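Local coordinates for thymidylate synthase A (Bacillus subtilis, PDB 1BKP) that catalyses the reductive methylation of dUMP to dTMP, with 5,10-methylenetetrahydrofolate as one-carbon donor and reductant, and works as a homodimer, at the interface of chains A and B. Coordinates in Å, arbitrary orientation; residue numbers count along the deposited sequence, not the author numbering. Chains: chain A/B, Thymidylate synthase A.

The interface of chains A and B. Residues chain A 149, 152-153; chain B 115-117, 122, 125.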
# COMPACT_ATOMS: atom_id res chain seq x y z
N PRO A 149 13.27 -3.72 3.05
CA PRO A 149 13.50 -5.19 3.15
C PRO A 149 14.89 -5.64 3.61
O PRO A 149 15.02 -6.68 4.22
CB PRO A 149 13.11 -5.71 1.74
CG PRO A 149 13.34 -4.47 0.83
CD PRO A 149 13.04 -3.27 1.65
N LEU A 152 14.97 -5.07 7.89
CA LEU A 152 13.91 -5.44 8.85
C LEU A 152 14.49 -6.08 10.14
O LEU A 152 14.07 -5.75 11.26
CB LEU A 152 12.89 -6.41 8.22
CG LEU A 152 12.12 -5.78 7.05
CD1 LEU A 152 11.29 -6.84 6.23
CD2 LEU A 152 11.25 -4.61 7.63
N ASP A 153 15.56 -6.83 9.98
CA ASP A 153 16.11 -7.52 11.13
C ASP A 153 16.86 -6.60 12.05
O ASP A 153 17.15 -6.95 13.16
CB ASP A 153 17.02 -8.69 10.71
CG ASP A 153 16.25 -9.80 10.06
OD1 ASP A 153 15.09 -10.10 10.49
OD2 ASP A 153 16.77 -10.36 9.10
N ASN B 115 18.40 -11.45 2.60
CA ASN B 115 18.53 -10.41 3.58
C ASN B 115 17.71 -10.66 4.81
O ASN B 115 17.56 -9.74 5.62
CB ASN B 115 18.18 -9.02 2.96
CG ASN B 115 16.81 -8.99 2.24
OD1 ASN B 115 16.55 -8.11 1.36
ND2 ASN B 115 15.95 -9.96 2.56
N ARG B 116 17.13 -11.85 4.95
CA ARG B 116 16.33 -12.11 6.17
C ARG B 116 16.89 -13.31 6.93
O ARG B 116 17.09 -14.37 6.36
CB ARG B 116 14.85 -12.44 5.92
CG ARG B 116 13.97 -11.42 5.26
CD ARG B 116 13.91 -10.14 6.04
NE ARG B 116 13.55 -10.28 7.45
CZ ARG B 116 12.31 -10.22 7.94
NH1 ARG B 116 11.27 -10.07 7.10
NH2 ARG B 116 12.13 -10.04 9.23
N SER B 117 16.97 -13.17 8.24
CA SER B 117 17.45 -14.27 9.07
C SER B 117 16.33 -15.22 9.40
O SER B 117 15.25 -14.80 9.82
CB SER B 117 18.01 -13.72 10.36
OG SER B 117 18.97 -14.67 10.81
N LYS B 122 20.39 -17.02 6.14
CA LYS B 122 19.96 -15.79 5.45
C LYS B 122 19.14 -16.24 4.26
O LYS B 122 19.57 -17.10 3.48
CB LYS B 122 21.15 -15.00 4.91
CG LYS B 122 21.85 -14.13 5.93
CD LYS B 122 20.97 -13.01 6.47
CE LYS B 122 21.75 -12.03 7.36
NZ LYS B 122 20.88 -10.93 7.94
N GLN B 125 13.12 -12.84 0.35
CA GLN B 125 11.75 -12.51 0.68
C GLN B 125 10.76 -13.59 0.39
O GLN B 125 9.80 -13.75 1.12
CB GLN B 125 11.34 -11.23 -0.07
CG GLN B 125 12.04 -9.97 0.46
CD GLN B 125 11.35 -8.75 -0.14
OE1 GLN B 125 10.16 -8.55 0.12
NE2 GLN B 125 12.06 -7.98 -0.97
O HOH W 1 16.24 -7.59 7.13
O HOH W 2 13.69 -12.72 11.05
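The 3-10 helix 152-154 of chain A sits against the strand 116-118 of chain B, whose backbone is extended at B:Arg116 and B:Ser117. This patch is part of the two-fold interface of the thymidylate synthase homodimer, its centre about 22 Å from the catalytic B:Cys160. A:Asp153 reaches across with both carboxylate oxygens. OD2 of A:Asp153 accepts a hydrogen bond from the backbone N of B:Ser117 at 2.9 Å, fairly straight at 157°, while its OD1 forms a salt bridge with guanidinium NH2 of B:Arg116 at 3.2 Å. Both donors come from above the carboxylate plane, which is turned 50° from the guanidinium, although OD1 lies almost in the guanidinium plane. B:Arg116 gets there by bending at chi2 and chi3, which folds the chain back so that A:Leu152 CB sits over the centre of one guanidinium face, 3.8 Å above its plane. An alanine at B:Arg116 would remove this charged, flat platform and would probably leave A:Asp153 less firmly oriented and A:Leu152 poorly packed. Water 1 bridges the backbones, 3.0 Å from A:Asp153 N and 2.9 Å from B:Asn115 O, and also meets A:Pro149 O. A second water links A:Asp153 OD1, at 3.0 Å, to the carbonyl of B:Ser117. Beside the polar cluster, A:Pro149 CB packs obliquely on the amide tip of B:Gln125, 4.0 Å from its CD.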